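Regulatory protein E2 (Bovine papillomavirus type 1, PDB 2JEX) regulates viral transcription and, together with E1, helps initiate viral DNA replication, here through its N-terminal transactivation domain. Local coordinates at residues A[28-31]-A[32-36]; A[35-38]-A[39-43]; A[80-83]-A[84-87]; A[120-124]-A[125-129]. The protein carries 1 engineered substitution. All coordinates share one frame; numbering follows the deposited sequence.

Interaction 1: residues A[28-31]-A[32-36]; sequences DHIL and YWTAV
Thr34 leans back onto the turn before it, and its hydroxyl OG1 donates to Leu31 O at 2.5 Å. With OG1 set between the backbone N and the carbonyl carbon (chi1 63°), the hydroxyl faces back to the previous turn and meets Leu31 O from above the carbonyl plane, 36° out. Ala35 N reaches the same oxygen from the same face at 3.1 Å, so one acceptor serves two donors. The buried side is closely packed around Trp33. Its CD1 lies 3.2 Å from His29 O, while Tyr32 CE2 stands 3.7 Å above the indole plane, over its centre, and Val36 CG2 covers a face of the Tyr32 ring. All this is one stretch of helix 26-48 in the three-helix bundle of the E2 transactivation domain. Trp33 and Ile30 pack on Leu79 of helix 62-83, whereas Tyr32 meets Gln15 and Leu18 of helix 4-21. The buried polar nitrogens Trp33 NE1 and His29 NE2 are bonded to Thr97 O and Trp92 O. Towards solvent the contact thins: the exposed Leu31 directs its CB away from the following turn, and partly exposed Asp28 turns its OD1 to Ser23 OG.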
loop_
_atom_site.group_PDB
_atom_site.type_symbol
_atom_site.label_atom_id
_atom_site.label_comp_id
_atom_site.label_asym_id
_atom_site.label_seq_id
_atom_site.Cartn_x
_atom_site.Cartn_y
_atom_site.Cartn_z
ATOM N N ASP A 28 -12.665 12.079 1.067
ATOM C CA ASP A 28 -13.530 10.986 0.645
ATOM C C ASP A 28 -12.948 9.614 0.999
ATOM O O ASP A 28 -13.694 8.672 1.273
ATOM C CB ASP A 28 -13.800 11.075 -0.854
ATOM C CG ASP A 28 -14.720 12.219 -1.208
ATOM O OD1 ASP A 28 -14.359 13.017 -2.099
ATOM O OD2 ASP A 28 -15.802 12.327 -0.591
ATOM N N HIS A 29 -11.622 9.509 0.998
ATOM C CA HIS A 29 -10.947 8.257 1.320
ATOM C C HIS A 29 -10.877 8.017 2.826
ATOM O O HIS A 29 -11.007 6.892 3.285
ATOM C CB HIS A 29 -9.564 8.216 0.664
ATOM C CG HIS A 29 -9.611 8.407 -0.820
ATOM N ND1 HIS A 29 -10.529 7.760 -1.621
ATOM C CD2 HIS A 29 -8.876 9.188 -1.646
ATOM C CE1 HIS A 29 -10.353 8.130 -2.875
ATOM N NE2 HIS A 29 -9.352 8.991 -2.919
ATOM N N ILE A 30 -10.673 9.085 3.587
ATOM C CA ILE A 30 -10.849 9.046 5.030
ATOM C C ILE A 30 -12.239 8.493 5.348
ATOM O O ILE A 30 -12.370 7.562 6.147
ATOM C CB ILE A 30 -10.633 10.443 5.673
ATOM C CG1 ILE A 30 -9.157 10.854 5.532
ATOM C CG2 ILE A 30 -11.112 10.447 7.154
ATOM C CD1 ILE A 30 -8.822 12.274 5.943
ATOM N N LEU A 31 -13.254 9.052 4.685
ATOM C CA LEU A 31 -14.649 8.636 4.819
ATOM C C LEU A 31 -14.880 7.178 4.466
ATOM O O LEU A 31 -15.591 6.477 5.175
ATOM C CB LEU A 31 -15.544 9.516 3.946
ATOM C CG LEU A 31 -16.442 10.606 4.530
ATOM C CD1 LEU A 31 -16.009 11.089 5.916
ATOM C CD2 LEU A 31 -16.540 11.765 3.537
ATOM N N TYR A 32 -14.282 6.739 3.358
ATOM C CA TYR A 32 -14.354 5.353 2.907
ATOM C C TYR A 32 -13.778 4.390 3.941
ATOM O O TYR A 32 -14.376 3.353 4.213
ATOM C CB TYR A 32 -13.647 5.181 1.545
ATOM C CG TYR A 32 -13.393 3.739 1.150
ATOM C CD1 TYR A 32 -14.371 2.990 0.487
ATOM C CD2 TYR A 32 -12.181 3.121 1.452
ATOM C CE1 TYR A 32 -14.145 1.657 0.136
ATOM C CE2 TYR A 32 -11.940 1.791 1.106
ATOM C CZ TYR A 32 -12.922 1.068 0.451
ATOM O OH TYR A 32 -12.681 -0.243 0.122
ATOM N N TRP A 33 -12.620 4.719 4.509
ATOM C CA TRP A 33 -11.985 3.808 5.467
ATOM C C TRP A 33 -12.682 3.772 6.811
ATOM O O TRP A 33 -12.654 2.751 7.494
ATOM C CB TRP A 33 -10.495 4.085 5.628
ATOM C CG TRP A 33 -9.734 3.539 4.481
ATOM C CD1 TRP A 33 -9.146 4.250 3.469
ATOM C CD2 TRP A 33 -9.506 2.155 4.186
ATOM N NE1 TRP A 33 -8.551 3.393 2.566
ATOM C CE2 TRP A 33 -8.759 2.102 2.978
ATOM C CE3 TRP A 33 -9.855 0.954 4.823
ATOM C CZ2 TRP A 33 -8.354 0.895 2.398
ATOM C CZ3 TRP A 33 -9.442 -0.252 4.246
ATOM C CH2 TRP A 33 -8.706 -0.268 3.040
ATOM N N THR A 34 -13.308 4.887 7.177
ATOM C CA THR A 34 -14.090 4.970 8.398
ATOM C C THR A 34 -15.368 4.123 8.282
ATOM O O THR A 34 -15.862 3.599 9.278
ATOM C CB THR A 34 -14.446 6.427 8.709
ATOM O OG1 THR A 34 -15.266 6.939 7.657
ATOM C CG2 THR A 34 -13.195 7.258 8.758
ATOM N N ALA A 35 -15.880 3.992 7.056
ATOM C CA ALA A 35 -17.022 3.140 6.774
ATOM C C ALA A 35 -16.629 1.666 6.733
ATOM O O ALA A 35 -17.418 0.809 7.127
ATOM C CB ALA A 35 -17.682 3.556 5.475
ATOM N N VAL A 36 -15.414 1.375 6.265
ATOM C CA VAL A 36 -14.878 0.003 6.314
ATOM C C VAL A 36 -14.708 -0.426 7.769
ATOM O O VAL A 36 -15.050 -1.555 8.134
ATOM C CB VAL A 36 -13.542 -0.171 5.528
ATOM C CG1 VAL A 36 -13.049 -1.627 5.616
ATOM C CG2 VAL A 36 -13.703 0.223 4.047
#

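Interaction 2: residues A[35-38]-A[39-43]; sequences AVRT and ENTLL
Asn40 lies alongside Val36 and points the same way, its ND2 3.5 Å from Val36 CG1. The amide folds back on its own helix: with CG beside the backbone N (chi1 -67°), ND2 donates to Val36 O at 2.8 Å, the oxygen lying slightly out of the amide plane. Asn40 N binds that same oxygen from the opposite face of the carbonyl at 3.1 Å, so the two N-H groups grip it from opposite faces, and the ND2 bond helps hold the side-chain amide in its rotation.

Arg37 and Thr41 form a second parallel pair. Thr41 OG1 donates to Arg37 O at 2.6 Å from well above the carbonyl plane, 45° out, and Thr41 N supplies a second bond to it. The arginine chain is stretched from CG to NE, which lets NE bond to a water 2.8 Å away at the edge of the guanidinium; this water in turn donates to Thr41 OG1 at 2.9 Å, closing a bridge between the two side chains.

Thr38 and Leu42 likewise run side by side, touching through methyls, CG2 to CD1, at 3.9 Å. Leu42 CG also rests 3.2 Å from Thr38 O.

These pairs spread round helix 26-48, which packs against helices 4-21 and 62-83. Glu39 extends its carboxylate to Gln12 and Gln15 of helix 4-21, where Leu42 also meets Arg7. On helix 62-83, Arg37 NH1 is bonded to Gln76 OE1, and Asn40 packs on Arg68 and Ala69.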
loop_
_atom_site.group_PDB
_atom_site.type_symbol
_atom_site.label_atom_id
_atom_site.label_comp_id
_atom_site.label_asym_id
_atom_site.label_seq_id
_atom_site.Cartn_x
_atom_site.Cartn_y
_atom_site.Cartn_z
ATOM N N ALA A 35 -15.880 3.992 7.056
ATOM C CA ALA A 35 -17.022 3.140 6.774
ATOM C C ALA A 35 -16.629 1.666 6.733
ATOM O O ALA A 35 -17.418 0.809 7.127
ATOM C CB ALA A 35 -17.682 3.556 5.475
ATOM N N VAL A 36 -15.414 1.375 6.265
ATOM C CA VAL A 36 -14.878 0.003 6.314
ATOM C C VAL A 36 -14.708 -0.426 7.769
ATOM O O VAL A 36 -15.050 -1.555 8.134
ATOM C CB VAL A 36 -13.542 -0.171 5.528
ATOM C CG1 VAL A 36 -13.049 -1.627 5.616
ATOM C CG2 VAL A 36 -13.703 0.223 4.047
ATOM N N ARG A 37 -14.212 0.503 8.588
ATOM C CA ARG A 37 -14.027 0.312 10.022
ATOM C C ARG A 37 -15.345 -0.009 10.725
ATOM O O ARG A 37 -15.442 -0.998 11.456
ATOM C CB ARG A 37 -13.417 1.573 10.623
ATOM C CG ARG A 37 -13.308 1.554 12.131
ATOM C CD ARG A 37 -12.645 2.815 12.635
ATOM N NE ARG A 37 -12.447 2.788 14.082
ATOM C CZ ARG A 37 -11.738 3.687 14.754
ATOM N NH1 ARG A 37 -11.166 4.693 14.109
ATOM N NH2 ARG A 37 -11.608 3.588 16.073
ATOM N N THR A 38 -16.341 0.848 10.503
ATOM C CA THR A 38 -17.677 0.676 11.043
ATOM C C THR A 38 -18.240 -0.703 10.672
ATOM O O THR A 38 -18.589 -1.463 11.561
ATOM C CB THR A 38 -18.608 1.845 10.601
ATOM O OG1 THR A 38 -17.996 3.089 10.967
ATOM C CG2 THR A 38 -20.004 1.750 11.251
ATOM N N GLU A 39 -18.259 -1.043 9.380
ATOM C CA GLU A 39 -18.790 -2.340 8.916
ATOM C C GLU A 39 -18.165 -3.538 9.631
ATOM O O GLU A 39 -18.869 -4.398 10.152
ATOM C CB GLU A 39 -18.632 -2.505 7.395
ATOM C CG GLU A 39 -19.056 -3.890 6.877
ATOM C CD GLU A 39 -18.829 -4.082 5.381
ATOM O OE1 GLU A 39 -18.084 -3.289 4.769
ATOM O OE2 GLU A 39 -19.400 -5.032 4.811
ATOM N N ASN A 40 -16.845 -3.582 9.664
ATOM C CA ASN A 40 -16.158 -4.709 10.257
ATOM C C ASN A 40 -16.159 -4.715 11.768
ATOM O O ASN A 40 -16.013 -5.775 12.375
ATOM C CB ASN A 40 -14.752 -4.833 9.688
ATOM C CG ASN A 40 -14.776 -5.210 8.242
ATOM O OD1 ASN A 40 -14.996 -6.369 7.898
ATOM N ND2 ASN A 40 -14.599 -4.228 7.375
ATOM N N THR A 41 -16.335 -3.541 12.373
ATOM C CA THR A 41 -16.494 -3.444 13.819
ATOM C C THR A 41 -17.837 -4.040 14.227
ATOM O O THR A 41 -17.887 -4.845 15.156
ATOM C CB THR A 41 -16.367 -1.976 14.331
ATOM O OG1 THR A 41 -15.061 -1.473 14.009
ATOM C CG2 THR A 41 -16.574 -1.899 15.831
ATOM N N LEU A 42 -18.905 -3.651 13.525
ATOM C CA LEU A 42 -20.254 -4.123 13.834
ATOM C C LEU A 42 -20.318 -5.631 13.638
ATOM O O LEU A 42 -20.851 -6.354 14.476
ATOM C CB LEU A 42 -21.307 -3.442 12.948
ATOM C CG LEU A 42 -21.427 -1.913 12.887
ATOM C CD1 LEU A 42 -22.119 -1.526 11.590
ATOM C CD2 LEU A 42 -22.165 -1.326 14.099
ATOM N N LEU A 43 -19.737 -6.082 12.532
ATOM C CA LEU A 43 -19.696 -7.488 12.165
ATOM C C LEU A 43 -18.920 -8.308 13.189
ATOM O O LEU A 43 -19.329 -9.420 13.538
ATOM C CB LEU A 43 -19.089 -7.653 10.760
ATOM C CG LEU A 43 -19.905 -7.226 9.536
ATOM C CD1 LEU A 43 -19.084 -7.444 8.277
ATOM C CD2 LEU A 43 -21.239 -7.976 9.443
HETATM O O HOH W 1 -13.408 0.435 15.357
#

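Interaction 3: residues A[80-83]-A[84-87]; sequences QELS and KTEF
Thr85 clasps the carbonyl of Leu82 with two donors. Its hydroxyl OG1 lies 2.6 Å from Leu82 O, in the carbonyl plane and on a lone pair, while Thr85 N reaches the same oxygen from above the plane at 2.9 Å. The methyl CG2 of Thr85 sits 3.4 Å from Glu81 O. Just before it, Lys84 N bonds to Glu81 O, three residues back, and Lys84 CG comes within 3.3 Å of Gln80 O. Apolar contact is carried by Leu82, whose CD2 meets Phe87 CB at 3.6 Å, the two side chains crossing at about a right angle.

Thr85 OG1 has a second role: placed between its backbone N and carbonyl carbon (chi1 75°), it accepts from Phe87 N at 3.1 Å, which makes an ST turn. The hydroxyl thus links Leu82, near the end of helix 62-83, to the backbone of Phe87 in the loop that follows, alongside the backbone bonds of Lys84 and Thr85, and the bond to Phe87 N helps bring the phenylalanine beside Leu82. Ser83 OG donates in a similar backward sense to Gln80 O, 2.7 Å away.

Further out, Glu86 CG covers one face of the Phe87 ring, and Tyr138 meets that ring edge-to-face. Leu82 and Ser83 rest on Leu26 of helix 26-48. Glu81 turns its OE2 to Arg140 in a salt bridge and to Trp145 NE1 in a hydrogen bond, tying the helix to the beta-sheet.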
loop_
_atom_site.group_PDB
_atom_site.type_symbol
_atom_site.label_atom_id
_atom_site.label_comp_id
_atom_site.label_asym_id
_atom_site.label_seq_id
_atom_site.Cartn_x
_atom_site.Cartn_y
_atom_site.Cartn_z
ATOM N N GLN A 80 -5.975 10.561 8.171
ATOM C CA GLN A 80 -6.386 11.756 8.907
ATOM C C GLN A 80 -5.172 12.600 9.275
ATOM O O GLN A 80 -5.226 13.841 9.229
ATOM C CB GLN A 80 -7.177 11.395 10.162
ATOM C CG GLN A 80 -8.612 10.945 9.923
ATOM C CD GLN A 80 -9.342 10.588 11.223
ATOM O OE1 GLN A 80 -10.503 10.153 11.208
ATOM N NE2 GLN A 80 -8.664 10.771 12.348
ATOM N N GLU A 81 -4.079 11.930 9.641
ATOM C CA GLU A 81 -2.812 12.610 9.896
ATOM C C GLU A 81 -2.280 13.277 8.631
ATOM O O GLU A 81 -1.884 14.441 8.661
ATOM C CB GLU A 81 -1.779 11.644 10.465
ATOM C CG GLU A 81 -2.112 11.122 11.853
ATOM C CD GLU A 81 -0.967 10.341 12.476
ATOM O OE1 GLU A 81 -1.014 10.075 13.696
ATOM O OE2 GLU A 81 -0.012 10.001 11.746
ATOM N N LEU A 82 -2.293 12.537 7.523
ATOM C CA LEU A 82 -1.858 13.045 6.212
ATOM C C LEU A 82 -2.515 14.354 5.782
ATOM O O LEU A 82 -1.832 15.262 5.322
ATOM C CB LEU A 82 -2.113 12.012 5.122
ATOM C CG LEU A 82 -0.911 11.375 4.434
ATOM C CD1 LEU A 82 -1.388 10.228 3.554
ATOM C CD2 LEU A 82 -0.108 12.394 3.622
ATOM N N SER A 83 -3.836 14.429 5.925
ATOM C CA SER A 83 -4.624 15.593 5.529
ATOM C C SER A 83 -4.230 16.850 6.289
ATOM O O SER A 83 -4.419 17.967 5.798
ATOM C CB SER A 83 -6.107 15.320 5.724
ATOM O OG SER A 83 -6.370 15.018 7.079
ATOM N N LYS A 84 -3.676 16.658 7.484
ATOM C CA LYS A 84 -3.195 17.763 8.312
ATOM C C LYS A 84 -1.766 18.197 7.937
ATOM O O LYS A 84 -1.173 19.034 8.615
ATOM C CB LYS A 84 -3.275 17.398 9.802
ATOM C CG LYS A 84 -4.656 16.961 10.304
ATOM C CD LYS A 84 -5.756 17.971 9.956
ATOM C CE LYS A 84 -6.943 17.888 10.912
ATOM N NZ LYS A 84 -6.952 19.033 11.883
ATOM N N THR A 85 -1.221 17.623 6.865
ATOM C CA THR A 85 0.116 17.982 6.380
ATOM C C THR A 85 0.046 18.706 5.032
ATOM O O THR A 85 -1.032 18.876 4.452
ATOM C CB THR A 85 1.049 16.743 6.222
ATOM O OG1 THR A 85 0.680 16.002 5.054
ATOM C CG2 THR A 85 0.989 15.827 7.441
ATOM N N GLU A 86 1.208 19.122 4.539
ATOM C CA GLU A 86 1.333 19.742 3.220
ATOM C C GLU A 86 0.858 18.814 2.098
ATOM O O GLU A 86 0.517 19.272 1.005
ATOM C CB GLU A 86 2.783 20.165 2.979
ATOM C CG GLU A 86 3.799 19.043 3.187
ATOM C CD GLU A 86 5.238 19.490 2.996
ATOM O OE1 GLU A 86 5.511 20.310 2.090
ATOM O OE2 GLU A 86 6.101 19.000 3.756
ATOM N N PHE A 87 0.821 17.512 2.385
ATOM C CA PHE A 87 0.508 16.504 1.377
ATOM C C PHE A 87 -0.985 16.284 1.188
ATOM O O PHE A 87 -1.406 15.709 0.177
ATOM C CB PHE A 87 1.209 15.186 1.699
ATOM C CG PHE A 87 2.683 15.333 1.962
ATOM C CD1 PHE A 87 3.213 15.019 3.210
ATOM C CD2 PHE A 87 3.541 15.796 0.965
ATOM C CE1 PHE A 87 4.570 15.154 3.456
ATOM C CE2 PHE A 87 4.887 15.934 1.208
ATOM C CZ PHE A 87 5.407 15.614 2.452
#

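Interaction 4: residues A[120-124]-A[125-129]; sequences EFDGN and ASNTN
Phe121 sends CG back beside its own backbone N (chi1 -67°), whereas Asn127 holds CG anti to N (chi1 -168°); the two side chains cross at about a right angle, with Phe121 CB 3.6 Å from Asn127 CG. They belong to the loop of a beta-hairpin that joins strands 110-120 and 128-140. At its base Glu120 and Thr128 form an antiparallel non-hydrogen-bonded pair with their side chains on one face of the sheet. Next to this pair Phe121 N donates to Asn127 O at 2.7 Å, nearly straight, and Glu120 CA adds a CH...O contact of 3.4 Å to the same oxygen. The edge of the phenyl ring is met in plane by Asn129 CB, 3.7 Å from CE1.

A type I turn from Asn124 to Asn127 reverses the chain. Asn127 N reaches Asn124 O at 2.6 Å from above the carbonyl plane. Gly123, with phi 64°, takes a backbone shape that favours glycine. The extended Glu120 side chain leans over the turn, bringing OE2 within 3.6 Å of Ala125 CA.

Around the loop, Phe121 packs on Ala177 of helix 173-180 and on Tyr186 of strand 186-189, and the Asp122 carboxylate is bonded to Thr182 N and Thr183 OG1. At the turn a water accepts from Ala125 N at 3.1 Å and gives a weak bond to Gly123 O.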
loop_
_atom_site.group_PDB
_atom_site.type_symbol
_atom_site.label_atom_id
_atom_site.label_comp_id
_atom_site.label_asym_id
_atom_site.label_seq_id
_atom_site.Cartn_x
_atom_site.Cartn_y
_atom_site.Cartn_z
ATOM N N GLU A 120 17.036 -8.514 -15.675
ATOM C CA GLU A 120 17.401 -9.635 -16.532
ATOM C C GLU A 120 18.562 -10.368 -15.879
ATOM O O GLU A 120 19.551 -9.751 -15.485
ATOM C CB GLU A 120 17.790 -9.134 -17.927
ATOM C CG GLU A 120 18.177 -10.226 -18.912
ATOM C CD GLU A 120 19.118 -9.715 -19.995
ATOM O OE1 GLU A 120 20.312 -9.498 -19.694
ATOM O OE2 GLU A 120 18.674 -9.537 -21.146
ATOM N N PHE A 121 18.452 -11.685 -15.775
ATOM C CA PHE A 121 19.367 -12.421 -14.911
ATOM C C PHE A 121 20.673 -12.957 -15.496
ATOM O O PHE A 121 21.748 -12.543 -15.062
ATOM C CB PHE A 121 18.609 -13.439 -14.048
ATOM C CG PHE A 121 17.702 -12.785 -13.050
ATOM C CD1 PHE A 121 16.343 -12.694 -13.286
ATOM C CD2 PHE A 121 18.228 -12.183 -11.901
ATOM C CE1 PHE A 121 15.501 -12.054 -12.377
ATOM C CE2 PHE A 121 17.398 -11.539 -10.983
ATOM C CZ PHE A 121 16.030 -11.473 -11.222
ATOM N N ASP A 122 20.648 -13.847 -16.469
ATOM C CA ASP A 122 21.960 -14.446 -16.814
ATOM C C ASP A 122 22.538 -13.971 -18.147
ATOM O O ASP A 122 23.179 -14.737 -18.863
ATOM C CB ASP A 122 21.912 -15.982 -16.691
ATOM C CG ASP A 122 21.922 -16.444 -15.235
ATOM O OD1 ASP A 122 22.776 -15.955 -14.472
ATOM O OD2 ASP A 122 21.082 -17.286 -14.845
ATOM N N GLY A 123 22.322 -12.688 -18.448
ATOM C CA GLY A 123 22.482 -12.159 -19.807
ATOM C C GLY A 123 21.454 -12.821 -20.718
ATOM O O GLY A 123 21.628 -12.886 -21.935
ATOM N N ASN A 124 20.377 -13.308 -20.112
ATOM C CA ASN A 124 19.402 -14.163 -20.779
ATOM C C ASN A 124 18.040 -13.460 -20.818
ATOM O O ASN A 124 17.340 -13.356 -19.801
ATOM C CB ASN A 124 19.352 -15.521 -20.054
ATOM C CG ASN A 124 18.396 -16.539 -20.690
ATOM O OD1 ASN A 124 18.248 -17.647 -20.161
ATOM N ND2 ASN A 124 17.747 -16.181 -21.804
ATOM N N ALA A 125 17.686 -12.979 -22.012
ATOM C CA ALA A 125 16.488 -12.172 -22.236
ATOM C C ALA A 125 15.196 -12.863 -21.797
ATOM O O ALA A 125 14.183 -12.199 -21.552
ATOM C CB ALA A 125 16.397 -11.755 -23.708
ATOM N N SER A 126 15.245 -14.191 -21.713
ATOM C CA SER A 126 14.111 -14.999 -21.261
ATOM C C SER A 126 14.182 -15.255 -19.756
ATOM O O SER A 126 13.241 -15.789 -19.183
ATOM C CB SER A 126 14.037 -16.327 -22.027
ATOM O OG SER A 126 15.124 -17.175 -21.673
ATOM N N ASN A 127 15.298 -14.891 -19.124
ATOM C CA ASN A 127 15.435 -14.984 -17.662
ATOM C C ASN A 127 15.311 -13.598 -17.019
ATOM O O ASN A 127 16.300 -12.889 -16.791
ATOM C CB ASN A 127 16.740 -15.688 -17.261
ATOM C CG ASN A 127 16.793 -16.061 -15.777
ATOM O OD1 ASN A 127 17.846 -16.456 -15.273
ATOM N ND2 ASN A 127 15.670 -15.932 -15.075
ATOM N N THR A 128 14.065 -13.265 -16.700
ATOM C CA THR A 128 13.617 -11.910 -16.441
ATOM C C THR A 128 12.667 -11.869 -15.235
ATOM O O THR A 128 12.028 -12.873 -14.900
ATOM C CB THR A 128 12.950 -11.361 -17.737
ATOM O OG1 THR A 128 13.943 -10.692 -18.535
ATOM C CG2 THR A 128 11.838 -10.421 -17.459
ATOM N N ASN A 129 12.616 -10.720 -14.563
ATOM C CA ASN A 129 11.600 -10.449 -13.555
ATOM C C ASN A 129 11.335 -8.957 -13.485
ATOM O O ASN A 129 12.190 -8.155 -13.851
ATOM C CB ASN A 129 12.013 -10.981 -12.184
ATOM C CG ASN A 129 10.817 -11.443 -11.342
ATOM O OD1 ASN A 129 10.966 -11.719 -10.158
ATOM N ND2 ASN A 129 9.634 -11.523 -11.951
HETATM O O HOH W 2 19.537 -13.385 -24.512
#

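In the fold
From the N terminus, interactions 1 and 2 follow each other along helix 26-48, overlapping at Ala35 and Val36, so that one begins where the other ends. Interaction 3 lies at the far end of helix 62-83 and carries the chain out of the bundle into a loop; it touches interaction 1 directly, where Ile30 packs on Gln80 and Ser83, but not interaction 2. Interaction 4 closes the short loop between strands 110-120 and 128-140, on the opposite side of the chain's centre and about 43 Å from interaction 1, centre to centre. All four are in series or overlapping, and none encloses another. Two lie within one helix, one at a helix exit and one in a hairpin.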